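Local coordinates for HIT domain-containing protein (PDB 3KSV), which is of unknown function but binds zinc and, as a histidine triad (HIT) family member, probably acts as a nucleotide hydrolase or transferase, at residues A11-C16 / Q102-V107; H47-P52 / H108-P113. All coordinates share one frame; numbering follows the deposited sequence.

Contact 1: residues A11-C16 / Q102-V107. With ZN (zinc ion), chain B.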
# COMPACT_ATOMS: atom_id res chain seq x y z
N ALA A 11 -9.22 -22.85 -1.86
CA ALA A 11 -8.89 -24.13 -1.23
C ALA A 11 -7.40 -24.21 -0.85
O ALA A 11 -7.07 -24.47 0.31
CB ALA A 11 -9.27 -25.28 -2.14
N ASN A 12 -6.51 -23.94 -1.81
CA ASN A 12 -5.06 -23.86 -1.56
C ASN A 12 -4.55 -22.45 -1.23
O ASN A 12 -3.41 -22.12 -1.56
CB ASN A 12 -4.27 -24.37 -2.76
CG ASN A 12 -4.79 -25.68 -3.29
OD1 ASN A 12 -5.67 -26.30 -2.69
ND2 ASN A 12 -4.25 -26.11 -4.43
N CYS A 13 -5.37 -21.62 -0.59
CA CYS A 13 -4.95 -20.28 -0.19
C CYS A 13 -4.68 -20.24 1.30
O CYS A 13 -5.61 -20.26 2.10
CB CYS A 13 -6.01 -19.24 -0.53
SG CYS A 13 -5.68 -17.60 0.15
N ILE A 14 -3.41 -20.15 1.68
CA ILE A 14 -3.05 -20.16 3.09
C ILE A 14 -3.71 -19.07 3.93
O ILE A 14 -3.92 -19.28 5.12
CB ILE A 14 -1.51 -20.18 3.35
CG1 ILE A 14 -0.84 -18.85 2.98
CG2 ILE A 14 -0.84 -21.37 2.63
CD1 ILE A 14 0.60 -18.69 3.60
N PHE A 15 -4.06 -17.92 3.34
CA PHE A 15 -4.70 -16.87 4.14
C PHE A 15 -6.15 -17.19 4.40
O PHE A 15 -6.66 -16.92 5.49
CB PHE A 15 -4.56 -15.48 3.51
CG PHE A 15 -3.15 -14.96 3.52
CD1 PHE A 15 -2.31 -15.19 4.60
CD2 PHE A 15 -2.67 -14.23 2.47
CE1 PHE A 15 -1.02 -14.71 4.61
CE2 PHE A 15 -1.38 -13.76 2.48
CZ PHE A 15 -0.56 -14.00 3.55
N CYS A 16 -6.82 -17.80 3.44
CA CYS A 16 -8.15 -18.33 3.71
C CYS A 16 -8.12 -19.41 4.79
O CYS A 16 -9.02 -19.49 5.62
CB CYS A 16 -8.80 -18.87 2.43
SG CYS A 16 -9.48 -17.58 1.35
N GLN A 102 3.78 -11.29 -6.28
CA GLN A 102 2.73 -11.81 -5.40
C GLN A 102 2.85 -13.35 -5.39
O GLN A 102 2.92 -13.99 -6.43
CB GLN A 102 1.33 -11.38 -5.87
CG GLN A 102 0.21 -11.91 -4.99
CD GLN A 102 -1.19 -11.56 -5.46
OE1 GLN A 102 -1.43 -11.31 -6.63
NE2 GLN A 102 -2.13 -11.53 -4.51
N GLU A 103 2.88 -13.93 -4.20
CA GLU A 103 3.07 -15.38 -4.06
C GLU A 103 1.74 -16.04 -3.68
O GLU A 103 1.22 -16.86 -4.44
CB GLU A 103 4.17 -15.67 -3.03
CG GLU A 103 4.76 -17.09 -3.06
CD GLU A 103 5.44 -17.49 -1.73
OE1 GLU A 103 5.92 -16.59 -1.00
OE2 GLU A 103 5.47 -18.71 -1.43
N VAL A 104 1.18 -15.66 -2.54
CA VAL A 104 -0.16 -16.14 -2.15
C VAL A 104 -1.19 -15.33 -2.94
O VAL A 104 -1.14 -14.09 -2.91
CB VAL A 104 -0.42 -15.93 -0.65
CG1 VAL A 104 -1.77 -16.53 -0.26
CG2 VAL A 104 0.70 -16.52 0.20
N PRO A 105 -2.12 -16.01 -3.64
CA PRO A 105 -3.15 -15.34 -4.45
C PRO A 105 -4.33 -14.76 -3.64
O PRO A 105 -5.50 -15.04 -3.94
CB PRO A 105 -3.61 -16.45 -5.42
CG PRO A 105 -3.42 -17.71 -4.66
CD PRO A 105 -2.24 -17.48 -3.72
N HIS A 106 -4.02 -13.95 -2.62
CA HIS A 106 -5.03 -13.30 -1.77
C HIS A 106 -4.41 -11.95 -1.38
O HIS A 106 -3.22 -11.89 -1.03
CB HIS A 106 -5.33 -14.23 -0.56
CG HIS A 106 -6.36 -13.71 0.41
ND1 HIS A 106 -7.39 -14.50 0.90
CD2 HIS A 106 -6.49 -12.52 1.04
CE1 HIS A 106 -8.12 -13.80 1.76
NE2 HIS A 106 -7.60 -12.60 1.85
N VAL A 107 -5.17 -10.86 -1.50
CA VAL A 107 -4.63 -9.52 -1.24
C VAL A 107 -4.02 -9.49 0.17
O VAL A 107 -4.66 -9.89 1.14
CB VAL A 107 -5.72 -8.44 -1.33
CG1 VAL A 107 -5.21 -7.10 -0.81
CG2 VAL A 107 -6.23 -8.30 -2.79
ZN ZN B . -7.55 -16.62 0.14
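His106, Val104 and Phe15 carry most of this contact, with a zinc ion at its side. His106 CG lies anti to the backbone N (chi1 -180°), which extends the ring away from its backbone toward the metal, and ND1 binds ZN at 2.3 Å. Cys13 SG and Cys16 SG of the CxxC pair hold the same zinc ion, at 2.1 and 2.5 Å from ZN, and His55 completes the Cys2His2 site. Cys13 is also the N-cap of the helix: its SG accepts an almost straight bond from Cys16 N at 3.5 Å, consistent with both ligands lying at the first turn. Phe15 CB lies over one face of the His106 ring, a CH-pi contact, and the Phe15 ring turns its edge to that face in a T-shaped pair, planes at 82°. A flat aromatic suits this place, since other ring atoms can meet Val104, whose CG1 touches Phe15 CD2 at 3.7 Å. Val104 CG2 touches Ile14 CG1, the two side chains crossing at about a right angle. No hydrogen bond joins the segments. The start of helix 14-20 is thereby fastened to the loop between strands 89-96 and 109-114, with Phe15 resting on Leu49 and Ile51 of strand 48-52 and His106 NE2 hydrogen-bonded to Pro52 O.

Contact 2: residues H47-P52 / H108-P113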
# COMPACT_ATOMS: atom_id res chain seq x y z
N HIS A 47 7.65 -7.02 11.04
CA HIS A 47 6.96 -7.13 9.75
C HIS A 47 5.60 -7.80 9.93
O HIS A 47 5.51 -8.92 10.47
CB HIS A 47 7.85 -7.95 8.79
CG HIS A 47 7.30 -8.14 7.39
ND1 HIS A 47 8.09 -8.65 6.38
CD2 HIS A 47 6.08 -7.94 6.85
CE1 HIS A 47 7.37 -8.74 5.27
NE2 HIS A 47 6.15 -8.31 5.53
N MET A 48 4.56 -7.11 9.49
CA MET A 48 3.21 -7.59 9.65
C MET A 48 2.45 -7.50 8.36
O MET A 48 2.92 -6.91 7.39
CB MET A 48 2.49 -6.85 10.79
CG MET A 48 2.22 -5.36 10.59
SD MET A 48 1.18 -4.74 11.93
CE MET A 48 -0.32 -5.69 11.56
N LEU A 49 1.26 -8.11 8.38
CA LEU A 49 0.39 -8.24 7.24
C LEU A 49 -1.03 -7.76 7.59
O LEU A 49 -1.50 -7.99 8.71
CB LEU A 49 0.32 -9.69 6.82
CG LEU A 49 1.64 -10.37 6.45
CD1 LEU A 49 1.48 -11.89 6.46
CD2 LEU A 49 2.15 -9.90 5.13
N VAL A 50 -1.69 -7.09 6.65
CA VAL A 50 -3.10 -6.73 6.78
C VAL A 50 -3.82 -7.29 5.56
O VAL A 50 -3.48 -6.95 4.42
CB VAL A 50 -3.31 -5.19 6.82
CG1 VAL A 50 -4.79 -4.84 6.72
CG2 VAL A 50 -2.69 -4.60 8.07
N ILE A 51 -4.82 -8.12 5.78
CA ILE A 51 -5.53 -8.77 4.68
C ILE A 51 -7.05 -8.57 4.78
O ILE A 51 -7.60 -8.46 5.88
CB ILE A 51 -5.22 -10.29 4.62
CG1 ILE A 51 -5.88 -11.03 5.77
CG2 ILE A 51 -3.70 -10.56 4.65
CD1 ILE A 51 -5.96 -12.52 5.53
N PRO A 52 -7.74 -8.52 3.63
CA PRO A 52 -9.19 -8.62 3.69
C PRO A 52 -9.62 -10.04 4.02
O PRO A 52 -8.95 -11.00 3.65
CB PRO A 52 -9.61 -8.25 2.27
CG PRO A 52 -8.50 -8.74 1.43
CD PRO A 52 -7.27 -8.45 2.23
N HIS A 108 -2.77 -9.04 0.26
CA HIS A 108 -2.16 -8.79 1.56
C HIS A 108 -1.21 -7.61 1.48
O HIS A 108 -0.38 -7.53 0.58
CB HIS A 108 -1.47 -10.05 2.10
CG HIS A 108 -0.53 -10.69 1.14
ND1 HIS A 108 -0.96 -11.32 -0.01
CD2 HIS A 108 0.81 -10.86 1.18
CE1 HIS A 108 0.09 -11.83 -0.64
NE2 HIS A 108 1.17 -11.56 0.06
N PHE A 109 -1.40 -6.67 2.40
CA PHE A 109 -0.54 -5.52 2.58
C PHE A 109 0.54 -5.86 3.59
O PHE A 109 0.26 -6.19 4.72
CB PHE A 109 -1.35 -4.32 3.10
CG PHE A 109 -2.20 -3.68 2.06
CD1 PHE A 109 -1.75 -2.55 1.39
CD2 PHE A 109 -3.44 -4.21 1.74
CE1 PHE A 109 -2.50 -1.96 0.44
CE2 PHE A 109 -4.22 -3.62 0.78
CZ PHE A 109 -3.76 -2.48 0.13
N HIS A 110 1.79 -5.78 3.16
CA HIS A 110 2.92 -5.90 4.06
C HIS A 110 3.14 -4.51 4.69
O HIS A 110 3.10 -3.49 3.97
CB HIS A 110 4.18 -6.26 3.26
CG HIS A 110 4.10 -7.55 2.50
ND1 HIS A 110 4.59 -8.74 2.99
CD2 HIS A 110 3.68 -7.82 1.24
CE1 HIS A 110 4.44 -9.69 2.09
NE2 HIS A 110 3.88 -9.16 1.01
N ILE A 111 3.36 -4.48 6.02
CA ILE A 111 3.91 -3.28 6.69
C ILE A 111 5.26 -3.67 7.26
O ILE A 111 5.33 -4.45 8.22
CB ILE A 111 3.00 -2.68 7.79
CG1 ILE A 111 1.52 -2.59 7.34
CG2 ILE A 111 3.50 -1.24 8.16
CD1 ILE A 111 0.81 -3.94 7.25
N ILE A 112 6.34 -3.17 6.66
CA ILE A 112 7.70 -3.70 6.87
C ILE A 112 8.58 -2.64 7.52
O ILE A 112 8.91 -1.65 6.86
CB ILE A 112 8.37 -4.14 5.54
CG1 ILE A 112 7.47 -5.08 4.72
CG2 ILE A 112 9.67 -4.87 5.82
CD1 ILE A 112 7.81 -5.09 3.26
N PRO A 113 8.97 -2.82 8.81
CA PRO A 113 9.88 -1.89 9.49
C PRO A 113 11.19 -1.76 8.75
O PRO A 113 11.71 -2.77 8.25
CB PRO A 113 10.11 -2.55 10.85
CG PRO A 113 8.87 -3.37 11.07
CD PRO A 113 8.45 -3.84 9.73
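Met48 and Ile111, like Val50 and Phe109, face each other as antiparallel hydrogen-bonded pairs, each with two backbone bonds of 2.8 to 3.0 Å from N to O; Leu49 and His110 form the non-hydrogen-bonded pair between them. On the face of Met48, Val50 and Ile111 the packing is tight: Ile111 CD1 touches both Val50 CG2, at 3.7 Å, and Met48 CG, at 3.9 Å from the same CD1. Beta-branched valine and isoleucine suit such extended chains. The face of Leu49 and His110 adds one side-chain hydrogen bond to its apolar contacts. His47 CG lies anti to its backbone N (chi1 -179°), bringing the ring alongside Ile112 and to His110. His47 NE2 and His110 ND1, 3.0 Å apart, share a somewhat bent bond (150°) at the edges of both rings, and either nitrogen could donate; His47 ND1, hydrogen-bonded to Leu43 N, fixes the ring's rotation. Ile112 CG1 covers one His47 face, and Leu49 CD2 lies 3.4 Å from His110 ND1. His108, the predicted nucleotidylated histidine, touches Ile51 CG2 through CB at 3.4 Å, has Leu49 CD2 at its ring edge, and hydrogen-bonds His106 O through ND1. The slack lies at Pro52, which does not touch 108-113; there is no solvent side, all touching residues being buried. Both strands lie between 34-38 and 89-96; Met48 and Phe109 pack against helix 64-82, while Trp125 of the second subunit meets the His110 ring edge-to-face.

In the fold
From the N terminus the chain enters helix 14-20, makes strands 27-30 and 34-38, and runs along 47-52, the first half of contact 2. Helix 64-82 and strand 89-96 follow before 102-107 returns to 11-16 and closes the long loop of contact 1. Directly afterwards 108-113 returns to 47-52, closing the loop that contains helix 64-82 and strand 89-96, so the two contacts cross. Contact 1 ties the N-terminal helix to the loop leading into strand 109-114; contact 2 joins middle strands of the sheet. They touch where Phe15 CE2 packs on His108 CG at 3.5 Å, which places the predicted active-site histidine beside the helix start that carries the two cysteine ligands.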